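Local coordinates for protein amidase, hydantoinase/carbamoylase family (Burkholderia ambifaria, PDB 5TP4) that probably hydrolyses N-carbamoyl-L-amino acids to free amino acids, as a zinc-dependent amidase of the peptidase M20 family, at residues K10-I15 against E351-T356; A42-D47 against G139-P144; V70-A75 against S133-E138; I212-G217 against L345-A350; W223-V228 against T290-L295. All blocks are in the same frame, centred on the assembly; numbering follows the deposited sequence.

How the contacts relate
Contact 1 joins a loop near the N-terminus to the end of helix 340-353, and the other four are nested inside the loop it closes. Contact 3 is nested in contact 2, and contact 5 in contact 4. Contacts 1 and 4 share helix 340-353 and touch: T356 O probably accepts from I212 N. Contacts 2 and 3 lie about 10 Å apart between centres and meet at N136, whose side chain probably bonds to F142 O. E137 and E138 of the zinc-binding site lie in contact 3, just before the second segment of contact 2. Contacts 4 and 5 share strand 212-229, yet their centres are about 35 Å apart. That strand runs out into the part that meets the second subunit.

Contact 1 of 5, residues K10-I15 against E351-T356; sequences KDLLEI and EAFGYT
L12 and E14, in the loop before helix 17-28, pack on the last turn of helix 340-353, which ends in a Schellman motif. The contact lies at the surface, away from the zinc site. A352 comes first. Its CB faces the loop and lies 4.1 Å from L12 CD2. L12 CD2 also lies 3.5 Å from A352 O.

F353 carries most of the contact. L12 CD2 sits almost centrally over one face of its ring, 3.7 Å from the centroid and 6° off the ring normal, a CH-pi contact. The rim of the same ring meets the loop too: L13 O approaches F353 CZ in the ring plane at 3.5 Å, and E14 CG lies 3.7 Å from F353 CE1. N410 of helix 398-416 donates to L13 O.

G354 has positive phi and bonds back to E351 O, closing the helix. Y355 then turns its ring beneath F353, whose CB lies over the centre of the tyrosine ring. One water bridges the two segments. It donates to E14 OE2 at 3.2 Å and lies 2.5 Å from Y355 OH.

Contact 2 of 5, residues A42-D47 against G139-P144; sequences ALTDDD and GARFAP. With EDO (1,2-ethanediol), chain C.
R141 reaches from the loop after strand 129-133 to the backbone of A42, just before the N-terminus of helix 45-60. T44 is the N-cap of that helix. The contact joins this helix start to the loop that follows E137 and E138, residues of the zinc-binding site.

One hydrogen bond links the segments. R141 NH1 donates to A42 O at 3.0 Å, with an N-H...O angle of 155°. The donor lies in the plane of the carbonyl, and the oxygen lies close to the guanidinium plane. The arginine is extended from CG to NE, with CG anti to the backbone N (chi1 -180°). R141 NE makes a salt bridge to D166, so the group is held from two directions.

Packing contacts lie beside this bond. L43 CB and T44 CG2 pack against R141 NH1, each at 3.7 Å. The apolar contact is L43 CD1 to F142 CE2, at 4.3 Å. Within the loop, F142 CZ lies over one face of the guanidinium, offset toward its rim.

A bound 1,2-ethanediol, probably from the crystallisation liquor, donates to D46 OD1. Beyond the two segments, T44 OG1 bonds to L41 O, and D47 OD2 forms a salt bridge with R51 NE.

Two bonds within 42-47 tie the helix start together. D47 N donates weakly to T44 OG1 at 3.5 Å, the capping bond. L43 N donates nearly straight to D47 OD2 at 2.7 Å.

Contact 3 of 5, residues V70-A75 against S133-E138; sequences VGNLFA and SWTNEE
L73 and S133 form an antiparallel hydrogen-bonded pair where strands 73-77 and 129-133 meet. L73 N donates to S133 O at 3.0 Å, and S133 N returns a bond to L73 O at 2.9 Å. Toward N72 and W134 the regular bridging stops, and side chains take over the link.

N72 continues the pairing with its amide. N72 OD1 accepts from T135 N at 2.9 Å; the bond is fairly straight at 167°, and the donor lies in the plane of the amide carbonyl. The amide is turned nearly perpendicular to the W134 ring, and N72 OD1 meets W134 CE3 at the edge of the indole, 3.5 Å away.

F74 and W134 form an offset edge-to-face pair. The edge of F74 is directed at the face of the six-membered ring of W134. The centroids are 5.8 Å apart and the planes stand at 87°. F74 CZ comes to 4.0 Å from W134 CZ3.

T135 OG1 donates to V70 O, but its modelled position is less sure.

Of the buried polar groups, some pair across the junction and others find partners beyond it: N72 ND2 bonds to G148 O, W134 NE1 to Y194 OH, and S133 OG to L93 N, next to the zinc ligand H92. The chain goes on to E137 and E138, residues of the zinc-binding site. This is consistent with these bonds holding the start of the metal-binding loop.

Contact 4 of 5, residues I212-G217 against L345-A350; sequences IGIVTG and LVARAA
I212 and I214 sit on strand 212-217, which runs nearly antiparallel to helix 345-350, at 167° between directions and 8.5 Å between axes. The contact is purely apolar. The two isoleucines alternate with G213, so both direct their side chains at the helix.

I212 meets A350. Its CG2 methyl, anti to the backbone N, lies 4.0 Å from A350 CB, and I212 CB and CG1 lie almost as near the same methyl. I214 works one helical turn earlier. Its CG1 is anti to the carbonyl carbon (chi1 -61°), and chi2 of 156° brings CD1 against A347. I214 CD1 lies 3.8 Å from A347 CB and also touches A347 CA. V346 CG1 reaches both isoleucines: it is 4.3 Å from I214 CG1 and 4.5 Å from I212 CG2. The helix thus meets the isoleucines through two alanines and a valine.

Neighbours extend this layer. V346 also packs on A378 and V380 of strand 377-382, and I212 on V407 of helix 398-416. Strand 212-229 pairs in parallel with 357-362, the strand that follows the helix. The arrangement is that of a helix packed on a mixed sheet, as in the alpha/beta catalytic domain of M20 peptidases.

Contact 5 of 5, residues W223-V228 against T290-L295; sequences WLDVRV and TFTVDL
W223 and D294 face each other in a non-hydrogen-bonded pair of two antiparallel strands. D294 CG lies anti to its backbone N (chi1 176°), which places it 3.6 Å from W223 NE1. The indole N-H meets the carboxylate: W223 NE1 donates to D294 OD2 at 2.8 Å. The oxygen lies near the indole plane, while the donor stands above the carboxylate plane.

On the same face R227 and T290 lie side by side. The arginine is extended, and its CG touches T290 CG2 at 3.8 Å; its NH2 pairs with D288. D225 OD1 lies beside T292 CG2 and forms a salt bridge with R282 of the second subunit.

The other face is apolar. F291 CG takes the position between backbone N and carbonyl carbon (chi1 58°), and the ring comes across to V226. V226 CB lies over the ring face, 3.7 Å from the centroid, in a CH-pi contact. V226 CG1 is 3.4 Å from F291 CZ, and V228 CG2 meets the ring edge. L224 CD1 touches L295 CD1 at 4.1 Å.

Backbone bonds join L224 with V293 and V226 with F291, two to each pair.

The strands probably belong to the smaller domain inserted in the M20 fold, which serves dimerisation in relatives; the salt bridge of D225 to the second subunit is consistent with this. Strand 324-337 pairs with 223-228 on its other side, and 269-277 flanks 290-295. Helices 246-262 and 300-321 cover the apolar face.

Contact 1 of 5, residues K10-I15 against E351-T356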
# COMPACT_ATOMS: atom_id res chain seq x y z
N LYS B 10 54.39 -9.32 -3.76
CA LYS B 10 55.07 -8.24 -4.47
C LYS B 10 55.50 -8.63 -5.88
O LYS B 10 55.92 -7.74 -6.63
CB LYS B 10 56.28 -7.74 -3.66
N ASP B 11 55.40 -9.91 -6.26
CA ASP B 11 55.63 -10.29 -7.65
C ASP B 11 54.52 -9.78 -8.57
O ASP B 11 54.75 -9.65 -9.78
CB ASP B 11 55.75 -11.81 -7.79
CG ASP B 11 57.02 -12.36 -7.15
OD1 ASP B 11 57.91 -11.57 -6.78
OD2 ASP B 11 57.09 -13.59 -7.02
N LEU B 12 53.34 -9.47 -8.01
CA LEU B 12 52.23 -8.85 -8.74
C LEU B 12 51.84 -9.68 -9.97
O LEU B 12 51.69 -9.17 -11.08
CB LEU B 12 52.56 -7.41 -9.15
CG LEU B 12 52.80 -6.40 -8.01
CD1 LEU B 12 52.93 -4.98 -8.55
CD2 LEU B 12 51.69 -6.50 -6.95
N LEU B 13 51.71 -10.99 -9.75
CA LEU B 13 51.20 -11.86 -10.80
C LEU B 13 49.80 -11.40 -11.19
O LEU B 13 48.93 -11.24 -10.33
CB LEU B 13 51.15 -13.30 -10.29
CG LEU B 13 50.70 -14.36 -11.29
CD1 LEU B 13 51.75 -14.53 -12.39
CD2 LEU B 13 50.47 -15.68 -10.55
N GLU B 14 49.57 -11.19 -12.50
CA GLU B 14 48.31 -10.66 -13.00
C GLU B 14 47.61 -11.66 -13.92
O GLU B 14 48.24 -12.51 -14.55
CB GLU B 14 48.52 -9.37 -13.78
CG GLU B 14 49.02 -8.25 -12.93
CD GLU B 14 49.06 -6.93 -13.66
OE1 GLU B 14 48.71 -6.90 -14.86
OE2 GLU B 14 49.43 -5.92 -13.03
N ILE B 15 46.28 -11.52 -14.01
CA ILE B 15 45.49 -12.34 -14.94
C ILE B 15 45.49 -11.75 -16.36
O ILE B 15 46.06 -10.68 -16.62
CB ILE B 15 44.05 -12.49 -14.46
CG1 ILE B 15 43.34 -11.12 -14.49
CG2 ILE B 15 44.05 -13.14 -13.05
CD1 ILE B 15 41.85 -11.23 -14.80
N GLU B 351 46.51 -4.06 -1.36
CA GLU B 351 47.53 -3.07 -1.04
C GLU B 351 48.78 -3.28 -1.88
O GLU B 351 49.41 -2.30 -2.31
CB GLU B 351 47.86 -3.11 0.45
CG GLU B 351 46.67 -2.67 1.29
CD GLU B 351 46.94 -2.73 2.79
OE1 GLU B 351 48.13 -2.69 3.18
OE2 GLU B 351 45.96 -2.82 3.56
N ALA B 352 49.15 -4.54 -2.14
CA ALA B 352 50.37 -4.80 -2.90
C ALA B 352 50.28 -4.21 -4.31
O ALA B 352 51.28 -3.73 -4.86
CB ALA B 352 50.65 -6.30 -2.99
N PHE B 353 49.09 -4.28 -4.93
CA PHE B 353 48.85 -3.73 -6.26
C PHE B 353 48.61 -2.22 -6.23
O PHE B 353 48.59 -1.57 -7.30
CB PHE B 353 47.63 -4.42 -6.88
CG PHE B 353 47.94 -5.70 -7.56
CD1 PHE B 353 48.45 -5.70 -8.84
CD2 PHE B 353 47.70 -6.91 -6.93
CE1 PHE B 353 48.72 -6.89 -9.49
CE2 PHE B 353 47.97 -8.12 -7.57
CZ PHE B 353 48.49 -8.11 -8.85
N GLY B 354 48.44 -1.63 -5.05
CA GLY B 354 48.13 -0.21 -5.03
C GLY B 354 46.71 0.10 -5.45
O GLY B 354 46.42 1.25 -5.77
N TYR B 355 45.81 -0.89 -5.44
CA TYR B 355 44.42 -0.63 -5.79
C TYR B 355 43.71 0.09 -4.66
O TYR B 355 43.97 -0.18 -3.48
CB TYR B 355 43.69 -1.92 -6.10
CG TYR B 355 44.23 -2.71 -7.25
CD1 TYR B 355 44.87 -2.10 -8.34
CD2 TYR B 355 44.06 -4.10 -7.27
CE1 TYR B 355 45.32 -2.88 -9.42
CE2 TYR B 355 44.51 -4.87 -8.34
CZ TYR B 355 45.14 -4.26 -9.40
OH TYR B 355 45.59 -5.04 -10.44
N THR B 356 42.84 1.05 -5.00
CA THR B 356 42.02 1.66 -3.96
C THR B 356 41.13 0.60 -3.33
O THR B 356 40.69 -0.34 -4.00
CB THR B 356 41.19 2.83 -4.52
OG1 THR B 356 40.34 2.36 -5.57
CG2 THR B 356 42.12 3.84 -5.11
O HOH W 1 47.12 -3.89 -12.05

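Contact 2 of 5, residues A42-D47 against G139-P144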
# COMPACT_ATOMS: atom_id res chain seq x y z
N ALA B 42 17.82 -22.07 -12.19
CA ALA B 42 18.49 -23.28 -11.73
C ALA B 42 17.88 -24.55 -12.31
O ALA B 42 16.66 -24.76 -12.26
CB ALA B 42 18.45 -23.31 -10.20
N LEU B 43 18.73 -25.38 -12.89
CA LEU B 43 18.42 -26.72 -13.40
C LEU B 43 17.48 -26.74 -14.60
O LEU B 43 16.99 -27.81 -14.96
CB LEU B 43 17.87 -27.63 -12.28
CG LEU B 43 18.80 -27.60 -11.06
CD1 LEU B 43 18.29 -28.55 -9.95
CD2 LEU B 43 20.25 -27.95 -11.40
N THR B 44 17.23 -25.59 -15.24
CA THR B 44 16.59 -25.59 -16.53
C THR B 44 17.62 -25.92 -17.60
O THR B 44 18.81 -26.00 -17.33
CB THR B 44 15.95 -24.24 -16.83
OG1 THR B 44 16.96 -23.22 -16.82
CG2 THR B 44 14.86 -23.92 -15.80
N ASP B 45 17.12 -26.13 -18.83
CA ASP B 45 18.01 -26.39 -19.97
C ASP B 45 19.09 -25.32 -20.11
O ASP B 45 20.26 -25.64 -20.33
CB ASP B 45 17.21 -26.49 -21.27
CG ASP B 45 16.45 -27.79 -21.40
OD1 ASP B 45 16.73 -28.76 -20.67
OD2 ASP B 45 15.55 -27.86 -22.27
N ASP B 46 18.73 -24.03 -19.96
CA ASP B 46 19.76 -22.99 -20.09
C ASP B 46 20.75 -23.00 -18.93
O ASP B 46 21.93 -22.70 -19.15
CB ASP B 46 19.12 -21.61 -20.25
CG ASP B 46 18.67 -21.37 -21.68
OD1 ASP B 46 19.32 -21.93 -22.61
OD2 ASP B 46 17.67 -20.64 -21.89
N ASP B 47 20.32 -23.35 -17.71
CA ASP B 47 21.30 -23.58 -16.64
C ASP B 47 22.24 -24.72 -17.01
O ASP B 47 23.47 -24.59 -16.87
CB ASP B 47 20.59 -23.87 -15.31
CG ASP B 47 21.53 -23.86 -14.10
OD1 ASP B 47 22.45 -23.01 -14.01
OD2 ASP B 47 21.32 -24.72 -13.18
N GLY B 139 17.44 -18.93 -5.28
CA GLY B 139 16.17 -19.12 -4.59
C GLY B 139 14.94 -18.70 -5.37
O GLY B 139 13.90 -18.39 -4.77
N ALA B 140 15.01 -18.68 -6.70
CA ALA B 140 13.88 -18.26 -7.53
C ALA B 140 13.02 -19.45 -7.94
O ALA B 140 11.80 -19.47 -7.70
CB ALA B 140 14.39 -17.50 -8.76
N ARG B 141 13.62 -20.44 -8.60
CA ARG B 141 12.86 -21.61 -9.02
C ARG B 141 12.52 -22.51 -7.85
O ARG B 141 11.39 -22.99 -7.74
CB ARG B 141 13.61 -22.39 -10.09
CG ARG B 141 12.83 -23.61 -10.55
CD ARG B 141 13.49 -24.31 -11.70
NE ARG B 141 12.72 -25.51 -12.05
CZ ARG B 141 13.19 -26.53 -12.75
NH1 ARG B 141 14.44 -26.50 -13.20
NH2 ARG B 141 12.42 -27.58 -12.99
N PHE B 142 13.49 -22.73 -6.97
CA PHE B 142 13.32 -23.53 -5.77
C PHE B 142 13.69 -22.69 -4.56
O PHE B 142 14.57 -21.84 -4.63
CB PHE B 142 14.20 -24.79 -5.79
CG PHE B 142 13.93 -25.72 -6.96
CD1 PHE B 142 12.88 -26.63 -6.91
CD2 PHE B 142 14.75 -25.70 -8.09
CE1 PHE B 142 12.64 -27.51 -7.99
CE2 PHE B 142 14.52 -26.56 -9.15
CZ PHE B 142 13.46 -27.47 -9.11
N ALA B 143 13.03 -22.97 -3.42
CA ALA B 143 13.45 -22.39 -2.16
C ALA B 143 14.31 -23.38 -1.38
O ALA B 143 14.08 -24.59 -1.45
CB ALA B 143 12.22 -22.00 -1.32
N PRO B 144 15.30 -22.91 -0.62
CA PRO B 144 15.66 -21.51 -0.38
C PRO B 144 16.73 -20.97 -1.32
O PRO B 144 17.28 -21.69 -2.15
CB PRO B 144 16.23 -21.55 1.04
CG PRO B 144 16.98 -22.89 1.04
CD PRO B 144 16.10 -23.83 0.22
C1 EDO C . 20.88 -20.58 -25.08
O1 EDO C . 19.66 -21.26 -25.42
C2 EDO C . 20.86 -19.17 -25.66
O2 EDO C . 19.69 -18.52 -25.18

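Contact 3 of 5, residues V70-A75 against S133-E138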
# COMPACT_ATOMS: atom_id res chain seq x y z
N VAL B 70 23.59 -32.92 -5.03
CA VAL B 70 22.62 -31.84 -5.22
C VAL B 70 23.03 -30.95 -6.40
O VAL B 70 22.50 -29.84 -6.58
CB VAL B 70 22.41 -31.05 -3.92
CG1 VAL B 70 23.57 -30.09 -3.62
CG2 VAL B 70 21.07 -30.29 -3.93
N GLY B 71 23.92 -31.44 -7.26
CA GLY B 71 24.24 -30.69 -8.46
C GLY B 71 25.31 -29.63 -8.30
O GLY B 71 25.59 -28.92 -9.28
N ASN B 72 25.90 -29.48 -7.12
CA ASN B 72 26.98 -28.51 -6.98
C ASN B 72 28.10 -28.93 -7.92
O ASN B 72 28.44 -30.12 -7.98
CB ASN B 72 27.49 -28.43 -5.55
CG ASN B 72 26.47 -27.85 -4.57
OD1 ASN B 72 25.76 -26.90 -4.87
ND2 ASN B 72 26.43 -28.43 -3.36
N LEU B 73 28.63 -27.99 -8.69
CA LEU B 73 29.55 -28.27 -9.80
C LEU B 73 30.96 -27.86 -9.39
O LEU B 73 31.21 -26.68 -9.13
CB LEU B 73 29.11 -27.50 -11.05
CG LEU B 73 29.84 -27.69 -12.39
CD1 LEU B 73 29.92 -29.16 -12.83
CD2 LEU B 73 29.10 -26.89 -13.46
N PHE B 74 31.87 -28.84 -9.33
CA PHE B 74 33.24 -28.65 -8.84
C PHE B 74 34.26 -28.94 -9.92
O PHE B 74 34.22 -29.99 -10.54
CB PHE B 74 33.54 -29.60 -7.69
CG PHE B 74 32.78 -29.27 -6.45
CD1 PHE B 74 31.52 -29.83 -6.25
CD2 PHE B 74 33.31 -28.40 -5.50
CE1 PHE B 74 30.81 -29.51 -5.10
CE2 PHE B 74 32.60 -28.10 -4.34
CZ PHE B 74 31.34 -28.64 -4.16
N ALA B 75 35.20 -28.03 -10.10
CA ALA B 75 36.35 -28.26 -10.97
C ALA B 75 37.60 -28.29 -10.10
O ALA B 75 37.79 -27.42 -9.24
CB ALA B 75 36.47 -27.17 -12.04
N SER B 133 30.49 -23.86 -8.72
CA SER B 133 29.24 -23.15 -8.96
C SER B 133 28.17 -23.89 -8.16
O SER B 133 27.87 -25.05 -8.45
CB SER B 133 28.93 -23.11 -10.47
OG SER B 133 27.62 -22.62 -10.70
N TRP B 134 27.59 -23.21 -7.17
CA TRP B 134 26.63 -23.86 -6.27
C TRP B 134 25.25 -23.90 -6.90
O TRP B 134 24.81 -22.94 -7.53
CB TRP B 134 26.54 -23.11 -4.94
CG TRP B 134 27.86 -22.91 -4.23
CD1 TRP B 134 28.64 -21.76 -4.19
CD2 TRP B 134 28.54 -23.88 -3.43
NE1 TRP B 134 29.75 -21.99 -3.40
CE2 TRP B 134 29.72 -23.28 -2.95
CE3 TRP B 134 28.27 -25.22 -3.11
CZ2 TRP B 134 30.63 -23.97 -2.12
CZ3 TRP B 134 29.16 -25.91 -2.30
CH2 TRP B 134 30.33 -25.28 -1.82
N THR B 135 24.55 -25.02 -6.69
CA THR B 135 23.19 -25.16 -7.21
C THR B 135 22.22 -24.17 -6.58
O THR B 135 22.22 -23.96 -5.36
CB THR B 135 22.68 -26.59 -6.94
OG1 THR B 135 23.49 -27.52 -7.65
CG2 THR B 135 21.22 -26.74 -7.35
N ASN B 136 21.36 -23.58 -7.42
CA ASN B 136 20.20 -22.80 -6.97
C ASN B 136 20.57 -21.78 -5.89
O ASN B 136 19.92 -21.68 -4.84
CB ASN B 136 19.09 -23.72 -6.45
CG ASN B 136 17.73 -23.02 -6.35
OD1 ASN B 136 17.05 -22.84 -7.35
ND2 ASN B 136 17.31 -22.69 -5.13
N GLU B 137 21.60 -20.98 -6.17
CA GLU B 137 21.91 -19.89 -5.24
C GLU B 137 20.77 -18.88 -5.18
O GLU B 137 20.51 -18.29 -4.11
CB GLU B 137 23.22 -19.20 -5.66
CG GLU B 137 23.65 -18.03 -4.73
CD GLU B 137 22.93 -16.72 -5.02
OE1 GLU B 137 22.26 -16.61 -6.06
OE2 GLU B 137 23.03 -15.78 -4.20
N GLU B 138 20.06 -18.65 -6.29
CA GLU B 138 19.15 -17.52 -6.37
C GLU B 138 17.85 -17.70 -5.60
O GLU B 138 17.19 -16.70 -5.31
CB GLU B 138 18.85 -17.21 -7.83
CG GLU B 138 20.04 -16.60 -8.56
CD GLU B 138 20.32 -15.14 -8.18
OE1 GLU B 138 19.61 -14.56 -7.32
OE2 GLU B 138 21.26 -14.55 -8.77

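Contact 4 of 5, residues I212-G217 against L345-A350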
# COMPACT_ATOMS: atom_id res chain seq x y z
N ILE B 212 38.43 -2.13 -4.91
CA ILE B 212 38.36 -3.39 -4.16
C ILE B 212 37.55 -3.20 -2.88
O ILE B 212 37.95 -2.43 -2.00
CB ILE B 212 39.76 -3.92 -3.82
CG1 ILE B 212 40.61 -4.08 -5.10
CG2 ILE B 212 39.63 -5.29 -3.03
CD1 ILE B 212 40.02 -5.12 -6.12
N GLY B 213 36.44 -3.93 -2.77
CA GLY B 213 35.75 -4.00 -1.50
C GLY B 213 36.29 -5.17 -0.71
O GLY B 213 36.20 -6.32 -1.15
N ILE B 214 36.91 -4.90 0.43
CA ILE B 214 37.42 -5.93 1.35
C ILE B 214 36.23 -6.33 2.22
O ILE B 214 35.89 -5.63 3.17
CB ILE B 214 38.59 -5.41 2.20
CG1 ILE B 214 39.76 -4.98 1.31
CG2 ILE B 214 39.07 -6.50 3.18
CD1 ILE B 214 40.67 -3.96 1.99
N VAL B 215 35.57 -7.44 1.89
CA VAL B 215 34.27 -7.71 2.50
C VAL B 215 34.47 -8.29 3.89
O VAL B 215 35.22 -9.25 4.07
CB VAL B 215 33.42 -8.65 1.61
CG1 VAL B 215 32.04 -8.71 2.17
CG2 VAL B 215 33.36 -8.15 0.17
N THR B 216 33.77 -7.73 4.87
CA THR B 216 34.01 -8.13 6.25
C THR B 216 33.07 -9.22 6.75
O THR B 216 33.41 -9.91 7.73
CB THR B 216 33.95 -6.90 7.18
OG1 THR B 216 32.66 -6.29 7.11
CG2 THR B 216 34.95 -5.88 6.73
N GLY B 217 31.93 -9.41 6.11
CA GLY B 217 30.92 -10.32 6.60
C GLY B 217 29.56 -9.87 6.11
O GLY B 217 29.45 -8.96 5.30
N LEU B 345 44.16 -11.49 3.75
CA LEU B 345 44.84 -11.80 2.49
C LEU B 345 44.29 -10.94 1.36
O LEU B 345 45.03 -10.50 0.47
CB LEU B 345 44.68 -13.27 2.14
CG LEU B 345 45.35 -14.25 3.12
CD1 LEU B 345 45.09 -15.69 2.68
CD2 LEU B 345 46.86 -14.00 3.23
N VAL B 346 42.96 -10.74 1.35
CA VAL B 346 42.34 -9.88 0.36
C VAL B 346 42.90 -8.47 0.46
O VAL B 346 43.28 -7.85 -0.55
CB VAL B 346 40.81 -9.89 0.53
CG1 VAL B 346 40.14 -8.86 -0.40
CG2 VAL B 346 40.27 -11.28 0.21
N ALA B 347 42.95 -7.94 1.68
CA ALA B 347 43.48 -6.60 1.90
C ALA B 347 44.92 -6.51 1.44
O ALA B 347 45.31 -5.55 0.76
CB ALA B 347 43.36 -6.23 3.39
N ARG B 348 45.75 -7.49 1.80
CA ARG B 348 47.16 -7.41 1.45
C ARG B 348 47.35 -7.44 -0.06
O ARG B 348 48.24 -6.77 -0.59
CB ARG B 348 47.97 -8.53 2.11
CG ARG B 348 48.03 -8.49 3.63
CD ARG B 348 48.86 -9.70 4.16
NE ARG B 348 49.09 -9.61 5.60
CZ ARG B 348 50.12 -8.97 6.15
NH1 ARG B 348 51.05 -8.38 5.38
NH2 ARG B 348 50.24 -8.92 7.47
N ALA B 349 46.54 -8.24 -0.77
CA ALA B 349 46.67 -8.28 -2.22
C ALA B 349 46.29 -6.94 -2.82
O ALA B 349 46.99 -6.42 -3.71
CB ALA B 349 45.82 -9.41 -2.81
N ALA B 350 45.19 -6.35 -2.32
CA ALA B 350 44.81 -5.03 -2.82
C ALA B 350 45.92 -4.02 -2.56
O ALA B 350 46.25 -3.19 -3.42
CB ALA B 350 43.51 -4.55 -2.17

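Contact 5 of 5, residues W223-V228 against T290-L295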
# COMPACT_ATOMS: atom_id res chain seq x y z
N TRP B 223 13.26 -8.80 10.10
CA TRP B 223 12.07 -8.43 9.35
C TRP B 223 10.91 -8.36 10.32
O TRP B 223 10.69 -9.30 11.08
CB TRP B 223 11.76 -9.46 8.27
CG TRP B 223 12.50 -9.25 6.99
CD1 TRP B 223 13.49 -8.35 6.74
CD2 TRP B 223 12.27 -9.95 5.77
NE1 TRP B 223 13.90 -8.45 5.42
CE2 TRP B 223 13.16 -9.43 4.81
CE3 TRP B 223 11.40 -10.99 5.40
CZ2 TRP B 223 13.20 -9.90 3.49
CZ3 TRP B 223 11.44 -11.45 4.09
CH2 TRP B 223 12.34 -10.91 3.16
N LEU B 224 10.19 -7.25 10.29
CA LEU B 224 9.09 -7.00 11.20
C LEU B 224 7.83 -6.74 10.39
O LEU B 224 7.88 -6.22 9.28
CB LEU B 224 9.38 -5.79 12.11
CG LEU B 224 10.76 -5.75 12.79
CD1 LEU B 224 10.86 -4.51 13.68
CD2 LEU B 224 10.95 -6.96 13.61
N ASP B 225 6.70 -7.14 10.96
CA ASP B 225 5.38 -6.75 10.48
C ASP B 225 4.79 -5.80 11.50
O ASP B 225 4.75 -6.13 12.70
CB ASP B 225 4.45 -7.96 10.34
CG ASP B 225 4.91 -8.93 9.29
OD1 ASP B 225 5.45 -8.49 8.27
OD2 ASP B 225 4.70 -10.13 9.49
N VAL B 226 4.31 -4.66 11.04
CA VAL B 226 3.68 -3.68 11.91
C VAL B 226 2.24 -3.50 11.47
O VAL B 226 1.96 -3.35 10.27
CB VAL B 226 4.43 -2.33 11.88
CG1 VAL B 226 3.80 -1.39 12.87
CG2 VAL B 226 5.91 -2.52 12.19
N ARG B 227 1.33 -3.46 12.44
CA ARG B 227 -0.07 -3.17 12.15
C ARG B 227 -0.55 -2.09 13.11
O ARG B 227 -0.43 -2.24 14.33
CB ARG B 227 -0.92 -4.43 12.25
CG ARG B 227 -2.35 -4.21 11.81
CD ARG B 227 -2.98 -5.57 11.56
NE ARG B 227 -4.30 -5.47 10.93
CZ ARG B 227 -5.05 -6.53 10.67
NH1 ARG B 227 -4.61 -7.74 11.00
NH2 ARG B 227 -6.24 -6.38 10.09
N VAL B 228 -1.11 -1.02 12.57
CA VAL B 228 -1.62 0.09 13.36
C VAL B 228 -3.14 0.12 13.21
O VAL B 228 -3.65 0.09 12.08
CB VAL B 228 -1.00 1.43 12.93
CG1 VAL B 228 -1.44 2.54 13.86
CG2 VAL B 228 0.52 1.31 12.90
N THR B 290 -0.92 -1.46 7.60
CA THR B 290 0.17 -2.41 7.80
C THR B 290 1.40 -1.91 7.06
O THR B 290 1.30 -1.32 5.99
CB THR B 290 -0.18 -3.83 7.31
OG1 THR B 290 -0.55 -3.79 5.92
CG2 THR B 290 -1.31 -4.46 8.17
N PHE B 291 2.58 -2.13 7.65
CA PHE B 291 3.79 -1.92 6.88
C PHE B 291 4.84 -2.89 7.38
O PHE B 291 4.71 -3.45 8.47
CB PHE B 291 4.26 -0.47 6.96
CG PHE B 291 4.52 0.03 8.35
CD1 PHE B 291 3.49 0.58 9.11
CD2 PHE B 291 5.81 0.03 8.87
CE1 PHE B 291 3.75 1.10 10.39
CE2 PHE B 291 6.07 0.54 10.14
CZ PHE B 291 5.06 1.09 10.90
N THR B 292 5.87 -3.11 6.57
CA THR B 292 6.97 -3.99 6.95
C THR B 292 8.20 -3.15 7.28
O THR B 292 8.36 -2.03 6.79
CB THR B 292 7.33 -5.00 5.85
OG1 THR B 292 7.78 -4.31 4.67
CG2 THR B 292 6.13 -5.88 5.52
N VAL B 293 9.06 -3.70 8.12
CA VAL B 293 10.34 -3.07 8.44
C VAL B 293 11.44 -4.08 8.20
O VAL B 293 11.37 -5.21 8.68
CB VAL B 293 10.40 -2.56 9.90
CG1 VAL B 293 11.73 -1.93 10.13
CG2 VAL B 293 9.31 -1.52 10.16
N ASP B 294 12.46 -3.67 7.44
CA ASP B 294 13.71 -4.40 7.30
C ASP B 294 14.76 -3.63 8.09
O ASP B 294 15.03 -2.46 7.79
CB ASP B 294 14.06 -4.52 5.81
CG ASP B 294 15.42 -5.18 5.54
OD1 ASP B 294 16.46 -4.63 5.96
OD2 ASP B 294 15.44 -6.21 4.82
N LEU B 295 15.33 -4.26 9.12
CA LEU B 295 16.34 -3.66 9.99
C LEU B 295 17.67 -4.37 9.81
O LEU B 295 17.71 -5.60 9.79
CB LEU B 295 15.97 -3.80 11.47
CG LEU B 295 14.84 -3.00 12.09
CD1 LEU B 295 14.82 -3.35 13.59
CD2 LEU B 295 15.08 -1.52 11.87